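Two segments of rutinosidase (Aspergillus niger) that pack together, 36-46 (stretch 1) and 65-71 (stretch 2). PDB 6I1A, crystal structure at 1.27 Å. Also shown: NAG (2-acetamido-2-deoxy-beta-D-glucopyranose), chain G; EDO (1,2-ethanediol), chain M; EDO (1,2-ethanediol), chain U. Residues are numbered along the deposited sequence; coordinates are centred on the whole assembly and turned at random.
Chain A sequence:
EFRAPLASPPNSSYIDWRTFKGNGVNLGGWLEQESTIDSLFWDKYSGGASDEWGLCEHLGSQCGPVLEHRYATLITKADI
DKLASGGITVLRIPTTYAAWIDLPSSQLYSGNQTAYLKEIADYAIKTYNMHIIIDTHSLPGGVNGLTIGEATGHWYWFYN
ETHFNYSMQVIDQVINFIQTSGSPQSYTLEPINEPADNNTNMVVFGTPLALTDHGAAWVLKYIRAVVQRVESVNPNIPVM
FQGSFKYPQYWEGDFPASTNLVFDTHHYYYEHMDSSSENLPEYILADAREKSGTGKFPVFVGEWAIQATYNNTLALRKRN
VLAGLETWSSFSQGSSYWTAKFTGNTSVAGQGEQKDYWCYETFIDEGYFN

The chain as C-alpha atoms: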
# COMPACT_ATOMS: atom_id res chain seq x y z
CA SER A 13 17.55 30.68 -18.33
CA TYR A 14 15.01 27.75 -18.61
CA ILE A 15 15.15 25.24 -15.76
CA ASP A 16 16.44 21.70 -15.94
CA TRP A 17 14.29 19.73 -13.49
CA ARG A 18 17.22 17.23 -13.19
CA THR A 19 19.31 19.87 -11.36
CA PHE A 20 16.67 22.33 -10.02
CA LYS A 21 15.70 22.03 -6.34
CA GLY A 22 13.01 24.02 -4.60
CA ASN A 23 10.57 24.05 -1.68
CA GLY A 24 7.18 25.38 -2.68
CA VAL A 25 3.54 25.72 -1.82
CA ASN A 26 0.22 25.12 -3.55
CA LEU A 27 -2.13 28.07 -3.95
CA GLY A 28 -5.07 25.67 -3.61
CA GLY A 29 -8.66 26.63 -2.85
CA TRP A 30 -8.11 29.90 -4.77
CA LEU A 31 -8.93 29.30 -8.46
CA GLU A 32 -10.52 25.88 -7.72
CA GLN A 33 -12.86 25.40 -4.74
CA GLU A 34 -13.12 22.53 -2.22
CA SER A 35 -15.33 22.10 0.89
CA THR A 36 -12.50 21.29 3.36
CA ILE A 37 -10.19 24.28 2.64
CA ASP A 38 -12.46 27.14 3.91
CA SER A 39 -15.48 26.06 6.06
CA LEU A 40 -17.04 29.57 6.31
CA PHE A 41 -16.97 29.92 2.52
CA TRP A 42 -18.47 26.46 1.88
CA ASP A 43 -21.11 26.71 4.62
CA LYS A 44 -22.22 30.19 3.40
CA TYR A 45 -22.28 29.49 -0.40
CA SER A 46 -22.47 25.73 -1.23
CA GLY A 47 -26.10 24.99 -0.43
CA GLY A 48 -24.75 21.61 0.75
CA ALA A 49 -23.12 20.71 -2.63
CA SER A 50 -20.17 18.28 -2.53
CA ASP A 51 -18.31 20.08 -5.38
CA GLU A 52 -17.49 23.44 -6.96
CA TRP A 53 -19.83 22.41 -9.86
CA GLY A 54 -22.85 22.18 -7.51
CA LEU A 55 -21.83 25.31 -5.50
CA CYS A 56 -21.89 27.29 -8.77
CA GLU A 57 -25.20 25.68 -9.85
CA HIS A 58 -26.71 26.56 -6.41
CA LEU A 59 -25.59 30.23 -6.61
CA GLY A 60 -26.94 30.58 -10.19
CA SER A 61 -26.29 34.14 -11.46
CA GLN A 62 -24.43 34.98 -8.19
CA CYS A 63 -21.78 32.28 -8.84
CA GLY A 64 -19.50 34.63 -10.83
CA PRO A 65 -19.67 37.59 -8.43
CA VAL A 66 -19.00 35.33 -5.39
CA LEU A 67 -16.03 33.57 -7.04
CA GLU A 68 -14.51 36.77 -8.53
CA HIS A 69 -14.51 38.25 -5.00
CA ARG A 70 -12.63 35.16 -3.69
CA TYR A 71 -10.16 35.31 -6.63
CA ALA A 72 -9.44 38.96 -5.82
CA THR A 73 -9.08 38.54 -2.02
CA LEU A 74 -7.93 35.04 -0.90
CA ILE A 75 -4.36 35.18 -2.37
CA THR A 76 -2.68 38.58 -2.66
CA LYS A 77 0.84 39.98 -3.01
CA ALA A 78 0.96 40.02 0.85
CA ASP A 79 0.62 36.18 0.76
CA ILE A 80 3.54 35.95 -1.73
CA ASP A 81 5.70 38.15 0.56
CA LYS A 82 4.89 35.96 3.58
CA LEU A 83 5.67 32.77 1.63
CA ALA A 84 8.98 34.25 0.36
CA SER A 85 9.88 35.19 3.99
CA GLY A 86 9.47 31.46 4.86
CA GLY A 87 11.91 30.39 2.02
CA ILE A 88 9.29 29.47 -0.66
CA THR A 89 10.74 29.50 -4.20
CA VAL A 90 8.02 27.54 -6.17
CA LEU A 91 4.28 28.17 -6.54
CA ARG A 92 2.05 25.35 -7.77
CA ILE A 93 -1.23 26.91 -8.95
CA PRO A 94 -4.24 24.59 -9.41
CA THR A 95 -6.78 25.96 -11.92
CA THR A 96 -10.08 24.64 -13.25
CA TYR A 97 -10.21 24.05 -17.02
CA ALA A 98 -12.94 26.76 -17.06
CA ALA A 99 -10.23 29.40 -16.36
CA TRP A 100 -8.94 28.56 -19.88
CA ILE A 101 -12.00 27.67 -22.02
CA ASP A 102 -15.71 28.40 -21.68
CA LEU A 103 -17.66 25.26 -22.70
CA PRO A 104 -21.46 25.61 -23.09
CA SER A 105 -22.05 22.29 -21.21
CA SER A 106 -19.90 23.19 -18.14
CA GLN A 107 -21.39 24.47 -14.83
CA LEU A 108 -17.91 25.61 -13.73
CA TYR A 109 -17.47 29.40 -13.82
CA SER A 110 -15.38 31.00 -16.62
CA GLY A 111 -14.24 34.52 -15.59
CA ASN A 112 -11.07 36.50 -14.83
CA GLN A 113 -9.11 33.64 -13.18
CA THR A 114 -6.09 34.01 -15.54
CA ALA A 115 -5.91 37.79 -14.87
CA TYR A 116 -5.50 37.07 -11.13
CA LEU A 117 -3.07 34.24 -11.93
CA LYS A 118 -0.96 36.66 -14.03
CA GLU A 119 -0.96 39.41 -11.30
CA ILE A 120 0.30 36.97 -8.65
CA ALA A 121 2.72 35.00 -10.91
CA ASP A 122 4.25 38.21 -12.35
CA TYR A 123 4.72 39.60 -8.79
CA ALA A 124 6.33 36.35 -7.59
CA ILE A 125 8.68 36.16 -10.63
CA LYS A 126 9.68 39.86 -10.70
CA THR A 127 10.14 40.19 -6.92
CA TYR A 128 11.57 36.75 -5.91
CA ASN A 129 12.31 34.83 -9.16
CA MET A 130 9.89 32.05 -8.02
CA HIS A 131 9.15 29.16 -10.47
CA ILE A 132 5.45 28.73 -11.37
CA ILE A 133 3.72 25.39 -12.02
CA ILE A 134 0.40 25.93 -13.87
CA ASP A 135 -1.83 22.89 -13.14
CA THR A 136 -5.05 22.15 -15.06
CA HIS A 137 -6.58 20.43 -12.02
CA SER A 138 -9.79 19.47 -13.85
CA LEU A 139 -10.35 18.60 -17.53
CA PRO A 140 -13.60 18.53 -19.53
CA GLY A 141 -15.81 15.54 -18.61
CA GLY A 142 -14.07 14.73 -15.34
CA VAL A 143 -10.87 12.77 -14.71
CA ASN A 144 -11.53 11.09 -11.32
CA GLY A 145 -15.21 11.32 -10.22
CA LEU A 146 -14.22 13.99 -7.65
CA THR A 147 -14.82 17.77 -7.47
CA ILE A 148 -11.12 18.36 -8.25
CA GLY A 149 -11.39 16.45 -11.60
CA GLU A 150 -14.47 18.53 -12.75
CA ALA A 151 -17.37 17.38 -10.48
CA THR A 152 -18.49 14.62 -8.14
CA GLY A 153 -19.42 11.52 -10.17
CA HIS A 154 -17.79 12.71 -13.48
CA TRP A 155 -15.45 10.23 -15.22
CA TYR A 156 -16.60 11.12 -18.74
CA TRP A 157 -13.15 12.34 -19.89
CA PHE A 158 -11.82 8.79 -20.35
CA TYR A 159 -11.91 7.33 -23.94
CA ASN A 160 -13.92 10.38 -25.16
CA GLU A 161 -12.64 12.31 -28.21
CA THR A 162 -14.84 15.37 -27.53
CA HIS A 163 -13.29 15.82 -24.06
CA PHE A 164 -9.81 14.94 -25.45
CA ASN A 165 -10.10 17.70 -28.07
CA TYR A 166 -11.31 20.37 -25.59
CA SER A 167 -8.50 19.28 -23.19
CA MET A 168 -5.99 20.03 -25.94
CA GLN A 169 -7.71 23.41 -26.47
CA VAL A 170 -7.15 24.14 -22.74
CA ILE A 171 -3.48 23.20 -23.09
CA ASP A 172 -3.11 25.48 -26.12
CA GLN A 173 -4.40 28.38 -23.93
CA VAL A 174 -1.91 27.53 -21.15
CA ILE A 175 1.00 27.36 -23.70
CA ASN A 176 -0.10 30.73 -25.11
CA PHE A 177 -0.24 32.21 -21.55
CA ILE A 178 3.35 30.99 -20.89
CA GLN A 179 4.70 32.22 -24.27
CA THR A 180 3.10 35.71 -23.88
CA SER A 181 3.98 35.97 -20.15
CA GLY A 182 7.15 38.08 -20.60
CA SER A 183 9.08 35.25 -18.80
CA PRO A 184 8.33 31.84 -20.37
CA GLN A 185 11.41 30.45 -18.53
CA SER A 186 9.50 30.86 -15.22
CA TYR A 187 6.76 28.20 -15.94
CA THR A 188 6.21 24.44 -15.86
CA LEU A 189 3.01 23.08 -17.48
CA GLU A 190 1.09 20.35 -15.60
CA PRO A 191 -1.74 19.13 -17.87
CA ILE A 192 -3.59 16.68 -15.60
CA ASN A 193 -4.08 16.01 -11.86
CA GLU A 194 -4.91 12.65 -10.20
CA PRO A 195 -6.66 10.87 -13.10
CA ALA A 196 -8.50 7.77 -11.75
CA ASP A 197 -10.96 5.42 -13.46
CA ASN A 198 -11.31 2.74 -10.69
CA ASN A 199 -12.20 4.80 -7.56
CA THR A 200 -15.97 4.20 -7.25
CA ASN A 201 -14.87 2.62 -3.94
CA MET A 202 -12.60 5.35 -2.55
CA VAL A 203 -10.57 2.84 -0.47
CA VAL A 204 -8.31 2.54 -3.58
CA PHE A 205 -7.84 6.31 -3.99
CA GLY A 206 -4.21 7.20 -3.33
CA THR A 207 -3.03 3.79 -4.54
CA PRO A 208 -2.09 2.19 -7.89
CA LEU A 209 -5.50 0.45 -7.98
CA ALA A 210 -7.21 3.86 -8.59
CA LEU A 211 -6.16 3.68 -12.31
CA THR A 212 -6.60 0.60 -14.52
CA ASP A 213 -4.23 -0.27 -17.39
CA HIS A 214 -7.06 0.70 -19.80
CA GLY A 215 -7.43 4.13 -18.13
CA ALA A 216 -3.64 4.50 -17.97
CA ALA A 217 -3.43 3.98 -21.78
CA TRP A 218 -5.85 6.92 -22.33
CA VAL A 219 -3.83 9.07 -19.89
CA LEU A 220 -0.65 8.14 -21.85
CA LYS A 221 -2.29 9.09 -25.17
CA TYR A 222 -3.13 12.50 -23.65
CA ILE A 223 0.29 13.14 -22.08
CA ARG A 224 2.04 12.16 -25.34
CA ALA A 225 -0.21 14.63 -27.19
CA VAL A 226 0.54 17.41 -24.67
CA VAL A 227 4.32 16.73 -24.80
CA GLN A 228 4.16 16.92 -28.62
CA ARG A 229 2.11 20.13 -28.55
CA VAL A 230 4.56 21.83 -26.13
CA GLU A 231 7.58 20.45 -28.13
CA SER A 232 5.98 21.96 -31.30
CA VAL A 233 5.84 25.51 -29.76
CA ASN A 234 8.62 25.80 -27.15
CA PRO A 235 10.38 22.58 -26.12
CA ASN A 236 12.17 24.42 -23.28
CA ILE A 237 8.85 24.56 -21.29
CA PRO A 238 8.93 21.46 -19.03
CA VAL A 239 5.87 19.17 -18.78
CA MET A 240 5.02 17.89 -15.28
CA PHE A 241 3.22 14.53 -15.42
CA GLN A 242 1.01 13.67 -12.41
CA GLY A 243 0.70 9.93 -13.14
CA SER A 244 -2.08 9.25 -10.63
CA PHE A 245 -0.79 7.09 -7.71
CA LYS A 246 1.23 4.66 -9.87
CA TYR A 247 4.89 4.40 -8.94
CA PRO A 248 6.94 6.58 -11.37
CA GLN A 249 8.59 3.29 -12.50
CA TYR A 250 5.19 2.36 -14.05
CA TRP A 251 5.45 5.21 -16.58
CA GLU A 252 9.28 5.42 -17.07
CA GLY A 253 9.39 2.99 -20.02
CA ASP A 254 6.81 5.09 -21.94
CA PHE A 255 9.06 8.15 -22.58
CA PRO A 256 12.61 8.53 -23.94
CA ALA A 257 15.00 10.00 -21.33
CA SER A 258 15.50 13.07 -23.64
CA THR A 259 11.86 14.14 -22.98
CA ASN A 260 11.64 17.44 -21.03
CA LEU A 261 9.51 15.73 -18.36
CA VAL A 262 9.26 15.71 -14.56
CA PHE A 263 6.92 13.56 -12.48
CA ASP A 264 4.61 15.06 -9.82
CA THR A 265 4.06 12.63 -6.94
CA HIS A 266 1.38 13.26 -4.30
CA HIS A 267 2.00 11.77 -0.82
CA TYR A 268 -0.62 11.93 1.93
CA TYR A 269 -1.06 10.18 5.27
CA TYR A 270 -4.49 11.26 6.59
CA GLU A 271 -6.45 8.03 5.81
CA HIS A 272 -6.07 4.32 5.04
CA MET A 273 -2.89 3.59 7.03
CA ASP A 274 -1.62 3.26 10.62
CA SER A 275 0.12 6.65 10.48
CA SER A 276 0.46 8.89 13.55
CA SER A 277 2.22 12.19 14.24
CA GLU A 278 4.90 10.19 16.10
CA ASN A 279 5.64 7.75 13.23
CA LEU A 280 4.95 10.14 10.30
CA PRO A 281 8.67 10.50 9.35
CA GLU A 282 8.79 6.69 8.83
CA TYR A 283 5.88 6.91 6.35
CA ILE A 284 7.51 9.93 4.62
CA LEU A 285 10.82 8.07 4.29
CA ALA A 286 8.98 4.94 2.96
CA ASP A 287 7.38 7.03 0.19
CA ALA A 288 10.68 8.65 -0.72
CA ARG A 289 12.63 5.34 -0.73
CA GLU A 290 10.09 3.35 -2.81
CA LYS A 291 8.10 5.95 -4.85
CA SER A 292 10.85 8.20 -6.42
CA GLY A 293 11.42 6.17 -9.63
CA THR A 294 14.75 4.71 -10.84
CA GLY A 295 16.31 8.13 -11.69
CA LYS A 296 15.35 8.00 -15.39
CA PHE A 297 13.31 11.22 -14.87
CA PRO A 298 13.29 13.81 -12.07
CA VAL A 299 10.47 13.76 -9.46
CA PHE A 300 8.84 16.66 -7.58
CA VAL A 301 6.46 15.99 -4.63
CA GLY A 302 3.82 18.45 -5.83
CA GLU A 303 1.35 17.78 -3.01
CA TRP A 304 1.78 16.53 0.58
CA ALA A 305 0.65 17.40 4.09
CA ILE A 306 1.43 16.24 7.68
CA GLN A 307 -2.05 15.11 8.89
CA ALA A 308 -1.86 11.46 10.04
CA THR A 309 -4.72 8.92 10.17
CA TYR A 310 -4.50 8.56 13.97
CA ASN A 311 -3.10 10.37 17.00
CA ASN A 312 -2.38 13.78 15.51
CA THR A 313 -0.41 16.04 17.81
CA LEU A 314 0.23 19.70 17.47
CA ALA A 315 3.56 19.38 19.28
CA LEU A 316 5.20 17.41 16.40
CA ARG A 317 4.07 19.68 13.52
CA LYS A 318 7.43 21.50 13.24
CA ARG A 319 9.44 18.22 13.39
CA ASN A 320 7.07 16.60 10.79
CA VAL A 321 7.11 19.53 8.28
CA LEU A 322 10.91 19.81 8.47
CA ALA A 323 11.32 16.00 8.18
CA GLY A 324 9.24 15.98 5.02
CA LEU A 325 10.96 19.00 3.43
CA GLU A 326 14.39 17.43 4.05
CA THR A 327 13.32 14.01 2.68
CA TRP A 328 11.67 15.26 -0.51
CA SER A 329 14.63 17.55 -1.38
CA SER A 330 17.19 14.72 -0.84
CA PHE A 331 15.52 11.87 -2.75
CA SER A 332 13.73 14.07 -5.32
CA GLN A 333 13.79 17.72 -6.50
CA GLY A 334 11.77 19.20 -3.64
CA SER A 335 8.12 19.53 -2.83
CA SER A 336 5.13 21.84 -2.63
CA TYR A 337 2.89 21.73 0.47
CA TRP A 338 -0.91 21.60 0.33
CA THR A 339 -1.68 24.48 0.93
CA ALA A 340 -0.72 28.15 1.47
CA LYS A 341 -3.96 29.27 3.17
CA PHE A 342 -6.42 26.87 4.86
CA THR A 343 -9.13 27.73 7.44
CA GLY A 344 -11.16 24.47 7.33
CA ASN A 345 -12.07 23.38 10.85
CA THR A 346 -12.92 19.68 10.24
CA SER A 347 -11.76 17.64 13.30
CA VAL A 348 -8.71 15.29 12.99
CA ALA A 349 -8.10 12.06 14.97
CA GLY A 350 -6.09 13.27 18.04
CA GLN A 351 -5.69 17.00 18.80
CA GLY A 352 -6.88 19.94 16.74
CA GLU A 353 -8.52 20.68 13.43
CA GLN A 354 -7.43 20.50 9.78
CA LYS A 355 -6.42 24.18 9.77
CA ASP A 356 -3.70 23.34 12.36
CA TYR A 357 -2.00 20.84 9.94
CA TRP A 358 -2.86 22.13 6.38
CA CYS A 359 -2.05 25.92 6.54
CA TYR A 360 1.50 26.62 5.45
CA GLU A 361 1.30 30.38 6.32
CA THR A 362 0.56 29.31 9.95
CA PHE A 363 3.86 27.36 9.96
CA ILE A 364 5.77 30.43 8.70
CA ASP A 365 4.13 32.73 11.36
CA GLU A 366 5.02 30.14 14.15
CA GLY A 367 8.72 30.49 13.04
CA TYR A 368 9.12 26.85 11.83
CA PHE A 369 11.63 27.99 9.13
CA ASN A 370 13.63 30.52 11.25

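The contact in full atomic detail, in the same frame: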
# COMPACT_ATOMS: atom_id res chain seq x y z
N THR A 36 -13.31 21.38 2.14
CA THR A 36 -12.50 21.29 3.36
C THR A 36 -11.60 22.50 3.57
O THR A 36 -11.11 22.71 4.69
CB THR A 36 -11.68 20.00 3.28
OG1 THR A 36 -10.95 20.00 2.05
CG2 THR A 36 -12.58 18.80 3.35
N ILE A 37 -11.26 23.26 2.52
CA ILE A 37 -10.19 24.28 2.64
C ILE A 37 -10.64 25.51 3.43
O ILE A 37 -9.84 26.14 4.12
CB ILE A 37 -9.69 24.67 1.23
CG1 ILE A 37 -9.05 23.41 0.62
CG2 ILE A 37 -8.73 25.85 1.32
CD1 ILE A 37 -8.61 23.57 -0.84
N ASP A 38 -11.91 25.89 3.30
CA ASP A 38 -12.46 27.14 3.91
C ASP A 38 -13.91 26.80 4.30
O ASP A 38 -14.82 26.74 3.45
CB ASP A 38 -12.31 28.33 3.00
CG ASP A 38 -12.80 29.66 3.56
OD1 ASP A 38 -13.64 29.63 4.45
OD2 ASP A 38 -12.36 30.69 3.04
N SER A 39 -14.14 26.50 5.58
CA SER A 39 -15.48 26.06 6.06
C SER A 39 -16.49 27.21 5.99
O SER A 39 -17.62 26.90 5.67
CB SER A 39 -15.37 25.54 7.52
OG SER A 39 -14.43 24.48 7.57
N LEU A 40 -16.07 28.43 6.29
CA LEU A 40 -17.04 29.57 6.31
C LEU A 40 -17.51 29.80 4.88
O LEU A 40 -18.74 29.83 4.66
CB LEU A 40 -16.36 30.81 6.87
CG LEU A 40 -17.23 32.07 6.87
CD1 LEU A 40 -18.57 31.80 7.54
CD2 LEU A 40 -16.48 33.19 7.58
N PHE A 41 -16.59 29.72 3.95
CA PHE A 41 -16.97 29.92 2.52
C PHE A 41 -17.98 28.85 2.13
O PHE A 41 -19.01 29.15 1.50
CB PHE A 41 -15.70 29.92 1.68
CG PHE A 41 -16.01 30.03 0.21
CD1 PHE A 41 -16.36 31.26 -0.31
CD2 PHE A 41 -15.92 28.94 -0.63
CE1 PHE A 41 -16.62 31.36 -1.69
CE2 PHE A 41 -16.21 29.05 -1.98
CZ PHE A 41 -16.60 30.27 -2.49
N TRP A 42 -17.65 27.60 2.32
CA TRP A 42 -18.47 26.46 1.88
C TRP A 42 -19.83 26.49 2.57
O TRP A 42 -20.88 26.24 1.94
CB TRP A 42 -17.78 25.12 2.07
CG TRP A 42 -18.26 24.11 1.08
CD1 TRP A 42 -19.21 23.16 1.20
CD2 TRP A 42 -17.83 24.05 -0.31
NE1 TRP A 42 -19.38 22.46 0.04
CE2 TRP A 42 -18.55 23.03 -0.91
CE3 TRP A 42 -16.84 24.74 -1.02
CZ2 TRP A 42 -18.30 22.63 -2.24
CZ3 TRP A 42 -16.62 24.37 -2.35
CH2 TRP A 42 -17.35 23.34 -2.92
N ASP A 43 -19.83 26.74 3.88
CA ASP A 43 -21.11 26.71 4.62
C ASP A 43 -22.00 27.84 4.14
O ASP A 43 -23.23 27.61 4.05
CB ASP A 43 -20.83 26.83 6.11
CG ASP A 43 -20.19 25.61 6.74
OD1 ASP A 43 -20.03 24.59 6.06
OD2 ASP A 43 -19.82 25.73 7.94
N LYS A 44 -21.45 29.01 3.86
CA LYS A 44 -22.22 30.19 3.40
C LYS A 44 -22.75 30.00 1.97
O LYS A 44 -23.90 30.38 1.69
CB LYS A 44 -21.39 31.46 3.46
CG LYS A 44 -22.15 32.75 3.21
CD LYS A 44 -21.34 33.93 3.64
CE LYS A 44 -22.04 35.23 3.31
NZ LYS A 44 -21.05 36.30 3.09
N TYR A 45 -21.98 29.40 1.05
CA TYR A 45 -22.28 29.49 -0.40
C TYR A 45 -22.58 28.17 -1.10
O TYR A 45 -23.12 28.21 -2.24
CB TYR A 45 -21.15 30.20 -1.10
CG TYR A 45 -21.00 31.65 -0.72
CD1 TYR A 45 -22.00 32.59 -1.01
CD2 TYR A 45 -19.87 32.08 -0.11
CE1 TYR A 45 -21.83 33.93 -0.68
CE2 TYR A 45 -19.69 33.42 0.24
CZ TYR A 45 -20.69 34.33 -0.03
OH TYR A 45 -20.48 35.65 0.30
N SER A 46 -22.37 27.01 -0.50
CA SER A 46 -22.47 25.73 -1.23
C SER A 46 -23.90 25.26 -1.39
O SER A 46 -24.15 24.43 -2.28
CB SER A 46 -21.64 24.64 -0.60
OG SER A 46 -22.20 24.20 0.66
N PRO A 65 -20.04 36.55 -9.38
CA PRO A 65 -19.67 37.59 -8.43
C PRO A 65 -19.03 37.06 -7.13
O PRO A 65 -18.06 37.61 -6.71
CB PRO A 65 -21.01 38.29 -8.18
CG PRO A 65 -21.74 38.13 -9.49
CD PRO A 65 -21.39 36.71 -9.94
N VAL A 66 -19.52 35.93 -6.64
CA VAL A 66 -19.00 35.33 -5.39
C VAL A 66 -17.57 34.83 -5.66
O VAL A 66 -16.68 35.14 -4.88
CB VAL A 66 -19.91 34.21 -4.87
CG1 VAL A 66 -19.20 33.35 -3.85
CG2 VAL A 66 -21.20 34.76 -4.29
N LEU A 67 -17.39 34.12 -6.78
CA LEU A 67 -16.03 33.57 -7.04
C LEU A 67 -15.04 34.68 -7.37
O LEU A 67 -13.88 34.61 -6.94
CB LEU A 67 -16.11 32.48 -8.13
CG LEU A 67 -16.84 31.24 -7.66
CD1 LEU A 67 -16.95 30.21 -8.77
CD2 LEU A 67 -16.15 30.62 -6.44
N GLU A 68 -15.43 35.68 -8.19
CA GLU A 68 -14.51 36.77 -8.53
C GLU A 68 -14.02 37.46 -7.26
O GLU A 68 -12.86 37.86 -7.15
CB GLU A 68 -15.21 37.80 -9.42
CG GLU A 68 -15.45 37.31 -10.85
CD GLU A 68 -14.24 37.15 -11.77
OE1 GLU A 68 -13.17 37.64 -11.40
OE2 GLU A 68 -14.39 36.55 -12.86
N HIS A 69 -14.92 37.61 -6.27
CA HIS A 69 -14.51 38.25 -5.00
C HIS A 69 -13.44 37.38 -4.32
O HIS A 69 -12.43 37.92 -3.84
CB HIS A 69 -15.73 38.47 -4.10
CG HIS A 69 -15.34 39.02 -2.78
ND1 HIS A 69 -14.97 40.34 -2.63
CD2 HIS A 69 -15.15 38.42 -1.58
CE1 HIS A 69 -14.66 40.57 -1.36
NE2 HIS A 69 -14.74 39.42 -0.70
N ARG A 70 -13.64 36.07 -4.27
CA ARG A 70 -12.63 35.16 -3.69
C ARG A 70 -11.33 35.23 -4.48
O ARG A 70 -10.23 35.24 -3.86
CB ARG A 70 -13.19 33.75 -3.64
CG ARG A 70 -12.26 32.75 -2.93
CD ARG A 70 -12.94 31.45 -2.60
NE ARG A 70 -12.09 30.46 -1.99
CZ ARG A 70 -11.82 30.33 -0.68
NH1 ARG A 70 -12.33 31.22 0.17
NH2 ARG A 70 -11.03 29.37 -0.25
N TYR A 71 -11.40 35.19 -5.81
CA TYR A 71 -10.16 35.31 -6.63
C TYR A 71 -9.36 36.56 -6.24
O TYR A 71 -8.14 36.58 -6.15
CB TYR A 71 -10.44 35.34 -8.14
CG TYR A 71 -11.28 34.20 -8.68
CD1 TYR A 71 -11.24 32.93 -8.10
CD2 TYR A 71 -11.97 34.33 -9.86
CE1 TYR A 71 -12.02 31.89 -8.55
CE2 TYR A 71 -12.69 33.28 -10.37
CZ TYR A 71 -12.70 32.03 -9.76
OH TYR A 71 -13.44 31.00 -10.27
C1 NAG G . -16.25 25.83 11.58
C2 NAG G . -16.99 25.87 12.92
C3 NAG G . -18.44 26.22 12.67
C4 NAG G . -18.53 27.51 11.93
C5 NAG G . -17.77 27.28 10.62
C6 NAG G . -17.79 28.45 9.66
C7 NAG G . -15.98 24.29 14.49
C8 NAG G . -15.31 25.47 15.13
N2 NAG G . -16.91 24.52 13.53
O3 NAG G . -19.09 26.29 13.94
O4 NAG G . -19.93 27.81 11.59
O5 NAG G . -16.40 27.06 11.01
O6 NAG G . -17.34 29.61 10.36
O7 NAG G . -15.61 23.16 14.77
C1 EDO M . -17.33 22.42 5.17
O1 EDO M . -17.59 23.26 6.29
C2 EDO M . -16.05 21.69 5.38
O2 EDO M . -14.92 22.47 5.71
C1 EDO U . -8.17 16.98 2.95
O1 EDO U . -9.41 16.65 3.57
C2 EDO U . -7.75 18.43 3.10
O2 EDO U . -8.37 19.34 2.15

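Stretch 1 enters its helix through a short loop, and this helix runs nearly antiparallel to the helix of stretch 2, at 170°. The axes come no closer than 12.8 Å, so side chains bridge the gap. The contact is small, burying 303 Å² over both sides.

Thr 36 does not reach stretch 2. Ile 37 is buried and touches lightly, with CG2 4.5 Å from Arg 70 NH2, at the edge of the guanidinium.

Asp 38 has two roles. It is the N-cap of the helix: its OD1 accepts from Phe 41 N at 3.0 Å. Its OD2 accepts from Arg 70 NH1 at 2.9 Å, in a salt bridge near the guanidinium plane. A short carboxylate suits both tasks. Ser 39 and Leu 40 take no part in the contact.

Phe 41 is buried and central. The guanidinium of Arg 70 lies flat on its ring, with planes at 24° and Arg 70 CZ 4.5 Å from the centroid of the Phe 41 ring. Arg 70 CD also sits over the face, 3.8 Å from Phe 41 CE1. The long arginine, extended through chi3, thus offers its face to the ring and its edge to Asp 38. Leu 67 CD2 meets the ring edge, 4.0 Å from Phe 41 CZ. Val 66 CG1 approaches Phe 41 CE1 at 3.9 Å.

Trp 42, Asp 43 and Lys 44 do not touch stretch 2, but Lys 44 NZ donates to Tyr 45 OH at 2.9 Å. Tyr 45 closes the contact one helical turn after Phe 41. Val 66 CG1 lies over its face, 3.9 Å from the centroid of the Tyr 45 ring, and Val 66 CG2 is 3.8 Å from Tyr 45 CE1. The branched valine thereby packs against both aromatic rings. Ser 46 makes no contact across.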